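Local coordinates for protein tyrocidine synthetase 3 (Brevibacillus brevis, PDB 2JGP) that probably forms a peptide bond between carrier-bound substrates during tyrocidine assembly, as a carrier-condensation bidomain of a nonribosomal peptide synthetase, at residues T325-A336 with F387-A398; D349-T357 with P426-F434. All coordinates share one frame; numbering follows the deposited sequence.

Contact 1: residues T325-A336 with F387-A398. With NA (sodium ion), chain F.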
loop_
_atom_site.group_PDB
_atom_site.type_symbol
_atom_site.label_atom_id
_atom_site.label_comp_id
_atom_site.label_asym_id
_atom_site.label_seq_id
_atom_site.Cartn_x
_atom_site.Cartn_y
_atom_site.Cartn_z
ATOM N N THR A 325 -1.456 10.590 22.188
ATOM C CA THR A 325 -2.166 9.319 22.373
ATOM C C THR A 325 -1.332 8.092 22.016
ATOM O O THR A 325 -1.846 6.969 22.029
ATOM C CB THR A 325 -3.438 9.282 21.511
ATOM O OG1 THR A 325 -3.091 9.546 20.147
ATOM C CG2 THR A 325 -4.451 10.310 22.005
ATOM N N GLY A 326 -0.059 8.298 21.684
ATOM C CA GLY A 326 0.821 7.200 21.282
ATOM C C GLY A 326 0.443 6.537 19.972
ATOM O O GLY A 326 0.672 5.341 19.790
ATOM N N THR A 327 -0.133 7.312 19.057
ATOM C CA THR A 327 -0.557 6.802 17.762
ATOM C C THR A 327 0.159 7.554 16.650
ATOM O O THR A 327 0.936 8.479 16.908
ATOM C CB THR A 327 -2.088 6.933 17.570
ATOM O OG1 THR A 327 -2.479 8.310 17.657
ATOM C CG2 THR A 327 -2.833 6.125 18.618
ATOM N N THR A 328 -0.086 7.130 15.417
ATOM C CA THR A 328 0.413 7.817 14.244
ATOM C C THR A 328 -0.693 8.724 13.723
ATOM O O THR A 328 -1.869 8.505 14.015
ATOM C CB THR A 328 0.828 6.814 13.143
ATOM O OG1 THR A 328 -0.305 6.035 12.740
ATOM C CG2 THR A 328 1.940 5.874 13.652
ATOM N N LEU A 329 -0.322 9.745 12.960
ATOM C CA LEU A 329 -1.311 10.594 12.305
ATOM C C LEU A 329 -2.223 9.741 11.431
ATOM O O LEU A 329 -3.434 9.932 11.411
ATOM C CB LEU A 329 -0.631 11.682 11.471
ATOM C CG LEU A 329 -1.565 12.605 10.685
ATOM C CD1 LEU A 329 -2.621 13.245 11.590
ATOM C CD2 LEU A 329 -0.754 13.662 9.961
ATOM N N TYR A 330 -1.634 8.769 10.737
ATOM C CA TYR A 330 -2.401 7.794 9.971
ATOM C C TYR A 330 -3.549 7.200 10.789
ATOM O O TYR A 330 -4.692 7.161 10.330
ATOM C CB TYR A 330 -1.477 6.664 9.496
ATOM C CG TYR A 330 -2.161 5.617 8.662
ATOM C CD1 TYR A 330 -2.093 5.659 7.275
ATOM C CD2 TYR A 330 -2.871 4.577 9.256
ATOM C CE1 TYR A 330 -2.717 4.702 6.499
ATOM C CE2 TYR A 330 -3.499 3.616 8.494
ATOM C CZ TYR A 330 -3.420 3.687 7.114
ATOM O OH TYR A 330 -4.031 2.737 6.347
ATOM N N MET A 331 -3.239 6.733 11.996
ATOM C CA MET A 331 -4.244 6.102 12.858
ATOM C C MET A 331 -5.342 7.070 13.303
ATOM O O MET A 331 -6.514 6.703 13.354
ATOM C CB MET A 331 -3.591 5.487 14.094
ATOM C CG MET A 331 -2.751 4.241 13.827
ATOM S SD MET A 331 -1.796 3.830 15.303
ATOM C CE MET A 331 -0.723 2.531 14.674
ATOM N N VAL A 332 -4.952 8.292 13.643
ATOM C CA VAL A 332 -5.897 9.317 14.086
ATOM C C VAL A 332 -6.903 9.599 12.968
ATOM O O VAL A 332 -8.115 9.588 13.186
ATOM C CB VAL A 332 -5.160 10.619 14.472
ATOM C CG1 VAL A 332 -6.153 11.772 14.686
ATOM C CG2 VAL A 332 -4.291 10.397 15.723
ATOM N N LEU A 333 -6.384 9.820 11.766
ATOM C CA LEU A 333 -7.221 10.084 10.591
ATOM C C LEU A 333 -8.118 8.893 10.226
ATOM O O LEU A 333 -9.292 9.076 9.883
ATOM C CB LEU A 333 -6.352 10.465 9.401
ATOM C CG LEU A 333 -5.498 11.718 9.550
ATOM C CD1 LEU A 333 -4.590 11.869 8.342
ATOM C CD2 LEU A 333 -6.362 12.950 9.743
ATOM N N LEU A 334 -7.573 7.680 10.291
ATOM C CA LEU A 334 -8.379 6.485 10.047
ATOM C C LEU A 334 -9.496 6.384 11.074
ATOM O O LEU A 334 -10.633 6.037 10.741
ATOM C CB LEU A 334 -7.517 5.216 10.085
ATOM C CG LEU A 334 -8.255 3.881 9.914
ATOM C CD1 LEU A 334 -9.052 3.843 8.596
ATOM C CD2 LEU A 334 -7.261 2.729 9.999
ATOM N N ALA A 335 -9.163 6.675 12.329
ATOM C CA ALA A 335 -10.142 6.689 13.401
ATOM C C ALA A 335 -11.238 7.719 13.112
ATOM O O ALA A 335 -12.421 7.408 13.207
ATOM C CB ALA A 335 -9.457 6.987 14.739
ATOM N N ALA A 336 -10.837 8.937 12.748
ATOM C CA ALA A 336 -11.785 10.003 12.411
ATOM C C ALA A 336 -12.635 9.624 11.197
ATOM O O ALA A 336 -13.819 9.950 11.122
ATOM C CB ALA A 336 -11.046 11.317 12.143
ATOM N N PHE A 387 -13.778 8.891 21.940
ATOM C CA PHE A 387 -12.905 8.845 20.769
ATOM C C PHE A 387 -11.539 8.314 21.181
ATOM O O PHE A 387 -10.923 7.552 20.445
ATOM C CB PHE A 387 -12.750 10.206 20.091
ATOM C CG PHE A 387 -11.825 10.174 18.906
ATOM C CD1 PHE A 387 -12.264 9.680 17.686
ATOM C CD2 PHE A 387 -10.510 10.605 19.018
ATOM C CE1 PHE A 387 -11.409 9.627 16.590
ATOM C CE2 PHE A 387 -9.647 10.556 17.929
ATOM C CZ PHE A 387 -10.098 10.064 16.714
ATOM N N SER A 388 -11.081 8.705 22.368
ATOM C CA SER A 388 -9.788 8.253 22.875
ATOM C C SER A 388 -9.691 6.725 22.914
ATOM O O SER A 388 -8.717 6.148 22.417
ATOM C CB SER A 388 -9.525 8.842 24.265
ATOM O OG SER A 388 -8.248 8.451 24.736
ATOM N N GLU A 389 -10.702 6.062 23.471
ATOM C CA GLU A 389 -10.664 4.601 23.567
ATOM C C GLU A 389 -10.883 3.942 22.200
ATOM O O GLU A 389 -10.281 2.910 21.911
ATOM C CB GLU A 389 -11.663 4.073 24.600
ATOM C CG GLU A 389 -13.101 4.028 24.152
ATOM C CD GLU A 389 -14.023 3.547 25.253
ATOM O OE1 GLU A 389 -14.925 4.313 25.658
ATOM O OE2 GLU A 389 -13.825 2.406 25.724
ATOM N N PHE A 390 -11.738 4.536 21.368
ATOM C CA PHE A 390 -11.940 4.051 19.999
ATOM C C PHE A 390 -10.644 4.137 19.194
ATOM O O PHE A 390 -10.277 3.192 18.481
ATOM C CB PHE A 390 -13.040 4.837 19.279
ATOM C CG PHE A 390 -13.209 4.438 17.840
ATOM C CD1 PHE A 390 -13.618 3.151 17.513
ATOM C CD2 PHE A 390 -12.924 5.330 16.811
ATOM C CE1 PHE A 390 -13.760 2.767 16.187
ATOM C CE2 PHE A 390 -13.062 4.950 15.482
ATOM C CZ PHE A 390 -13.480 3.665 15.171
ATOM N N LEU A 391 -9.953 5.268 19.315
ATOM C CA LEU A 391 -8.666 5.451 18.647
ATOM C C LEU A 391 -7.651 4.387 19.069
ATOM O O LEU A 391 -6.863 3.915 18.255
ATOM C CB LEU A 391 -8.105 6.851 18.917
ATOM C CG LEU A 391 -6.675 7.107 18.416
ATOM C CD1 LEU A 391 -6.582 6.909 16.908
ATOM C CD2 LEU A 391 -6.195 8.496 18.816
ATOM N N GLN A 392 -7.658 4.021 20.346
ATOM C CA GLN A 392 -6.789 2.956 20.812
ATOM C C GLN A 392 -7.174 1.609 20.213
ATOM O O GLN A 392 -6.306 0.780 19.961
ATOM C CB GLN A 392 -6.791 2.890 22.338
ATOM C CG GLN A 392 -6.138 4.103 22.980
ATOM C CD GLN A 392 -4.674 4.264 22.586
ATOM O OE1 GLN A 392 -3.904 3.302 22.614
ATOM N NE2 GLN A 392 -4.291 5.483 22.201
ATOM N N GLU A 393 -8.468 1.390 19.977
ATOM C CA GLU A 393 -8.907 0.178 19.283
ATOM C C GLU A 393 -8.376 0.164 17.852
ATOM O O GLU A 393 -7.872 -0.858 17.381
ATOM C CB GLU A 393 -10.431 0.060 19.292
ATOM C CG GLU A 393 -11.038 -0.083 20.678
ATOM C CD GLU A 393 -12.545 -0.207 20.641
ATOM O OE1 GLU A 393 -13.139 -0.036 19.552
ATOM O OE2 GLU A 393 -13.134 -0.465 21.705
ATOM N N VAL A 394 -8.478 1.309 17.177
ATOM C CA VAL A 394 -7.958 1.481 15.812
ATOM C C VAL A 394 -6.458 1.210 15.751
ATOM O O VAL A 394 -5.982 0.531 14.839
ATOM C CB VAL A 394 -8.250 2.905 15.257
ATOM C CG1 VAL A 394 -7.549 3.130 13.914
ATOM C CG2 VAL A 394 -9.756 3.121 15.110
ATOM N N LYS A 395 -5.722 1.716 16.735
ATOM C CA LYS A 395 -4.285 1.469 16.816
ATOM C C LYS A 395 -3.990 -0.012 16.990
ATOM O O LYS A 395 -3.147 -0.571 16.284
ATOM C CB LYS A 395 -3.669 2.238 17.985
ATOM C CG LYS A 395 -2.245 1.821 18.315
ATOM C CD LYS A 395 -1.746 2.499 19.574
ATOM C CE LYS A 395 -0.302 2.132 19.852
ATOM N NZ LYS A 395 0.240 2.907 20.997
ATOM N N GLN A 396 -4.672 -0.633 17.947
ATOM C CA GLN A 396 -4.470 -2.041 18.260
ATOM C C GLN A 396 -4.783 -2.938 17.064
ATOM O O GLN A 396 -4.029 -3.861 16.757
ATOM C CB GLN A 396 -5.328 -2.445 19.467
ATOM C CG GLN A 396 -4.874 -3.706 20.173
ATOM C CD GLN A 396 -3.397 -3.672 20.560
ATOM O OE1 GLN A 396 -2.601 -4.468 20.058
ATOM N NE2 GLN A 396 -3.021 -2.728 21.404
ATOM N N ASN A 397 -5.899 -2.661 16.398
ATOM C CA ASN A 397 -6.298 -3.432 15.229
ATOM C C ASN A 397 -5.360 -3.210 14.051
ATOM O O ASN A 397 -5.141 -4.119 13.250
ATOM C CB ASN A 397 -7.743 -3.101 14.846
ATOM C CG ASN A 397 -8.740 -3.632 15.849
ATOM O OD1 ASN A 397 -8.512 -4.673 16.480
ATOM N ND2 ASN A 397 -9.847 -2.917 16.023
ATOM N N ALA A 398 -4.807 -2.002 13.953
ATOM C CA ALA A 398 -3.843 -1.679 12.902
ATOM C C ALA A 398 -2.544 -2.447 13.114
ATOM O O ALA A 398 -2.036 -3.089 12.192
ATOM C CB ALA A 398 -3.579 -0.184 12.860
HETATM NA NA NA F . -0.967 -5.407 18.920
HETATM O O HOH W 1 -1.300 3.938 22.790
HETATM O O HOH W 2 0.499 -4.476 20.489
HETATM O O HOH W 3 -0.000 -6.312 17.285
#
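Two helices of the condensation domain pack here by knobs-into-holes, and the Schellman motif at Gly326, which closes helix 312-325 and leads into helix 329-345, is pinned by polar side chains from helix 387-403. The axes of 329-336 and 387-398 cross at 118° and come within 9.1 Å. Ala335 is one knob, set among Phe387, Phe390, Leu391 and Val394; its CB lies 3.6 Å from Leu391 CD1. Leu391 is the reciprocal knob, among Thr325, Met331, Val332 and Ala335: CD1 also lies against Met331 O, while CD2 meets Val332 CG2 and Thr325 OG1, a hydroxyl hydrogen-bonded to Leu321 O and accepting from Thr327 OG1. Ala336 N lies at the edge of the Phe387 ring and Ala335 O at the edge of Phe390.

At the turn, Gln392 donates through NE2 to Thr325 O (2.9 Å), lying in that carbonyl's plane. Lys395 is extended throughout; its CB and CG brush Met331 SD obliquely on the way to Gly326 O, where NZ donates at 2.8 Å, tilted 31° from the carbonyl plane. NZ also bonds to Tyr4 OH, tying this turn to the N-terminal part of the chain. Farther along helix 387-403, Gln396 turns away from the interface and, with Asp400, binds sodium. One water gathers the polar edge: it donates to Thr325 O and Gln392 OE1, and accepts from Lys395 NZ at 2.6 Å.

Contact 2: residues D349-T357 with P426-F434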
loop_
_atom_site.group_PDB
_atom_site.type_symbol
_atom_site.label_atom_id
_atom_site.label_comp_id
_atom_site.label_asym_id
_atom_site.label_seq_id
_atom_site.Cartn_x
_atom_site.Cartn_y
_atom_site.Cartn_z
ATOM N N ASP A 349 -20.171 -0.717 13.164
ATOM C CA ASP A 349 -19.282 -1.818 12.816
ATOM C C ASP A 349 -18.976 -1.636 11.334
ATOM O O ASP A 349 -19.860 -1.782 10.483
ATOM C CB ASP A 349 -19.981 -3.152 13.081
ATOM C CG ASP A 349 -19.069 -4.355 12.909
ATOM O OD1 ASP A 349 -17.902 -4.206 12.477
ATOM O OD2 ASP A 349 -19.552 -5.473 13.196
ATOM N N ILE A 350 -17.720 -1.298 11.045
ATOM C CA ILE A 350 -17.328 -0.776 9.742
ATOM C C ILE A 350 -15.981 -1.328 9.300
ATOM O O ILE A 350 -15.042 -1.387 10.098
ATOM C CB ILE A 350 -17.224 0.769 9.781
ATOM C CG1 ILE A 350 -18.562 1.370 10.239
ATOM C CG2 ILE A 350 -16.808 1.316 8.406
ATOM C CD1 ILE A 350 -18.675 2.846 10.059
ATOM N N ILE A 351 -15.898 -1.711 8.026
ATOM C CA ILE A 351 -14.652 -2.201 7.424
ATOM C C ILE A 351 -14.172 -1.187 6.385
ATOM O O ILE A 351 -14.943 -0.767 5.520
ATOM C CB ILE A 351 -14.841 -3.583 6.769
ATOM C CG1 ILE A 351 -15.495 -4.559 7.761
ATOM C CG2 ILE A 351 -13.502 -4.136 6.278
ATOM C CD1 ILE A 351 -15.968 -5.841 7.138
ATOM N N VAL A 352 -12.908 -0.782 6.498
ATOM C CA VAL A 352 -12.286 0.164 5.574
ATOM C C VAL A 352 -11.036 -0.473 4.986
ATOM O O VAL A 352 -10.188 -0.945 5.725
ATOM C CB VAL A 352 -11.878 1.464 6.295
ATOM C CG1 VAL A 352 -11.067 2.370 5.360
ATOM C CG2 VAL A 352 -13.124 2.189 6.843
ATOM N N GLY A 353 -10.927 -0.484 3.664
ATOM C CA GLY A 353 -9.723 -0.987 3.003
ATOM C C GLY A 353 -8.571 -0.023 3.186
ATOM O O GLY A 353 -8.722 1.168 2.953
ATOM N N THR A 354 -7.422 -0.527 3.631
ATOM C CA THR A 354 -6.225 0.302 3.767
ATOM C C THR A 354 -5.051 -0.298 2.985
ATOM O O THR A 354 -4.464 -1.303 3.401
ATOM C CB THR A 354 -5.822 0.497 5.233
ATOM O OG1 THR A 354 -5.612 -0.772 5.863
ATOM C CG2 THR A 354 -6.904 1.268 5.992
ATOM N N PRO A 355 -4.714 0.303 1.839
ATOM C CA PRO A 355 -3.532 -0.160 1.114
ATOM C C PRO A 355 -2.239 0.039 1.904
ATOM O O PRO A 355 -2.093 1.030 2.621
ATOM C CB PRO A 355 -3.543 0.693 -0.162
ATOM C CG PRO A 355 -4.968 1.161 -0.300
ATOM C CD PRO A 355 -5.419 1.372 1.105
ATOM N N ILE A 356 -1.335 -0.927 1.779
ATOM C CA ILE A 356 0.010 -0.853 2.347
ATOM C C ILE A 356 0.985 -1.140 1.221
ATOM O O ILE A 356 0.598 -1.708 0.199
ATOM C CB ILE A 356 0.219 -1.874 3.488
ATOM C CG1 ILE A 356 -0.071 -3.304 3.018
ATOM C CG2 ILE A 356 -0.644 -1.510 4.684
ATOM C CD1 ILE A 356 0.237 -4.374 4.062
ATOM N N THR A 357 2.244 -0.751 1.393
ATOM C CA THR A 357 3.228 -0.900 0.313
ATOM C C THR A 357 3.552 -2.369 0.039
ATOM O O THR A 357 3.883 -2.741 -1.085
ATOM C CB THR A 357 4.556 -0.169 0.633
ATOM O OG1 THR A 357 5.213 -0.831 1.717
ATOM C CG2 THR A 357 4.307 1.292 0.997
ATOM N N PRO A 426 -15.699 -6.890 -2.400
ATOM C CA PRO A 426 -15.622 -7.813 -1.277
ATOM C C PRO A 426 -15.023 -7.155 -0.030
ATOM O O PRO A 426 -14.043 -6.402 -0.123
ATOM C CB PRO A 426 -14.738 -8.955 -1.804
ATOM C CG PRO A 426 -13.976 -8.386 -2.935
ATOM C CD PRO A 426 -14.799 -7.272 -3.506
ATOM N N LEU A 427 -15.663 -7.412 1.110
ATOM C CA LEU A 427 -15.220 -6.983 2.440
ATOM C C LEU A 427 -15.358 -5.486 2.742
ATOM O O LEU A 427 -15.753 -5.130 3.852
ATOM C CB LEU A 427 -13.793 -7.469 2.754
ATOM C CG LEU A 427 -13.682 -8.942 3.162
ATOM C CD1 LEU A 427 -12.233 -9.326 3.390
ATOM C CD2 LEU A 427 -14.513 -9.237 4.408
ATOM N N PHE A 428 -15.019 -4.618 1.787
ATOM C CA PHE A 428 -15.137 -3.167 1.995
ATOM C C PHE A 428 -15.519 -2.420 0.714
ATOM O O PHE A 428 -15.156 -2.825 -0.392
ATOM C CB PHE A 428 -13.842 -2.586 2.585
ATOM C CG PHE A 428 -12.605 -2.960 1.824
ATOM C CD1 PHE A 428 -12.195 -2.220 0.719
ATOM C CD2 PHE A 428 -11.851 -4.058 2.205
ATOM C CE1 PHE A 428 -11.056 -2.572 0.009
ATOM C CE2 PHE A 428 -10.708 -4.412 1.499
ATOM C CZ PHE A 428 -10.310 -3.666 0.403
ATOM N N ASP A 429 -16.260 -1.329 0.888
ATOM C CA ASP A 429 -16.703 -0.483 -0.223
ATOM C C ASP A 429 -16.100 0.913 -0.181
ATOM O O ASP A 429 -16.455 1.774 -0.981
ATOM C CB ASP A 429 -18.223 -0.411 -0.224
ATOM C CG ASP A 429 -18.844 -1.699 -0.679
ATOM O OD1 ASP A 429 -18.507 -2.138 -1.800
ATOM O OD2 ASP A 429 -19.635 -2.288 0.082
ATOM N N THR A 430 -15.179 1.127 0.751
ATOM C CA THR A 430 -14.417 2.354 0.799
ATOM C C THR A 430 -12.964 2.049 1.138
ATOM O O THR A 430 -12.669 1.041 1.774
ATOM C CB THR A 430 -15.006 3.349 1.820
ATOM O OG1 THR A 430 -14.260 4.565 1.775
ATOM C CG2 THR A 430 -14.957 2.779 3.233
ATOM N N VAL A 431 -12.075 2.933 0.692
ATOM C CA VAL A 431 -10.645 2.817 0.931
ATOM C C VAL A 431 -10.137 4.112 1.559
ATOM O O VAL A 431 -10.619 5.197 1.230
ATOM C CB VAL A 431 -9.880 2.534 -0.393
ATOM C CG1 VAL A 431 -8.386 2.769 -0.230
ATOM C CG2 VAL A 431 -10.159 1.111 -0.865
ATOM N N PHE A 432 -9.175 3.979 2.472
ATOM C CA PHE A 432 -8.521 5.119 3.110
ATOM C C PHE A 432 -7.031 5.064 2.810
ATOM O O PHE A 432 -6.419 4.007 2.960
ATOM C CB PHE A 432 -8.753 5.075 4.623
ATOM C CG PHE A 432 -7.951 6.085 5.387
ATOM C CD1 PHE A 432 -8.421 7.377 5.546
ATOM C CD2 PHE A 432 -6.722 5.747 5.937
ATOM C CE1 PHE A 432 -7.683 8.319 6.242
ATOM C CE2 PHE A 432 -5.975 6.687 6.639
ATOM C CZ PHE A 432 -6.455 7.972 6.788
ATOM N N THR A 433 -6.456 6.186 2.372
ATOM C CA THR A 433 -4.995 6.294 2.194
ATOM C C THR A 433 -4.448 7.591 2.781
ATOM O O THR A 433 -5.160 8.583 2.879
ATOM C CB THR A 433 -4.561 6.217 0.708
ATOM O OG1 THR A 433 -4.940 7.416 0.017
ATOM C CG2 THR A 433 -5.179 5.008 0.015
ATOM N N PHE A 434 -3.174 7.570 3.172
ATOM C CA PHE A 434 -2.491 8.765 3.680
ATOM C C PHE A 434 -1.087 8.834 3.076
ATOM O O PHE A 434 -0.344 7.855 3.123
ATOM C CB PHE A 434 -2.444 8.749 5.215
ATOM C CG PHE A 434 -1.609 9.854 5.813
ATOM C CD1 PHE A 434 -1.959 11.184 5.627
ATOM C CD2 PHE A 434 -0.468 9.563 6.555
ATOM C CE1 PHE A 434 -1.192 12.206 6.163
ATOM C CE2 PHE A 434 0.305 10.582 7.101
ATOM C CZ PHE A 434 -0.058 11.907 6.904
HETATM O O HOH W 4 -16.999 -0.747 3.609
HETATM O O HOH W 5 -3.856 3.039 3.636
#
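Strands 350-356 and 430-434 run in broadly the same direction, 44° apart, and meet at a single bridge, Gly353 with Val431, where the CA atoms are 4.4 Å apart. Gly353 uses both its backbone groups: its N donates to Thr430 O at 3.0 Å, and its O accepts from Phe432 N at 2.9 Å. Val431 CA adds a CA-H...O contact to the same oxygen.

Phe428 lies flat against the glycine. Its CG stands between the backbone N and the carbonyl carbon (chi1 52°), which turns the ring toward the strand, and Gly353 CA sits over the ring centre, 3.5 Å from the centroid and 6° off the normal, a CH-pi contact that the lack of a side chain permits. Pro426 O lies over the opposite face, near the rim.

The bridge joins two sheets of the condensation domain: 350-356 pairs antiparallel with 373-379, whereas 430-435 is an outermost strand of the four-stranded sheet and lies beside 465-471. Ile351 brings CD1 to 3.4 Å from Leu427 O, and its side chain crosses that of Phe428 at about a right angle, CG2 against Phe428 CB. With CG1 anti to the backbone N, Val352 lays that methyl 3.6 Å from Phe432 CB. Toward the other end Pro355 presses CD against Val431 CG1, and its ring crosses Thr433 at about a right angle. Two waters bridge the strands as well: one donates to Ile351 O and accepts from Asp429 N, and another donates to both Pro355 O and Phe432 O, 2.8 Å from the latter.

Both contacts are largely buried, but contact 2 lies nearer the middle of the chain, its centre about 11 Å from the chain's centre against 18 Å for contact 1. Helix 329-345 connects them: it packs on helix 387-403 in contact 1, continues in sequence toward strand 350-356, and turns other residues to contact 2. Leu333 CB meets Phe432 CZ at 3.6 Å, and the rings of Tyr330 and Phe432 pack edge-to-face. Contact 1 is held by interlocking apolar side chains, with side-chain donors reaching backbone carbonyls along a partly exposed edge. Contact 2 instead relies on direct backbone pairing between sheets, with an aromatic face against glycine.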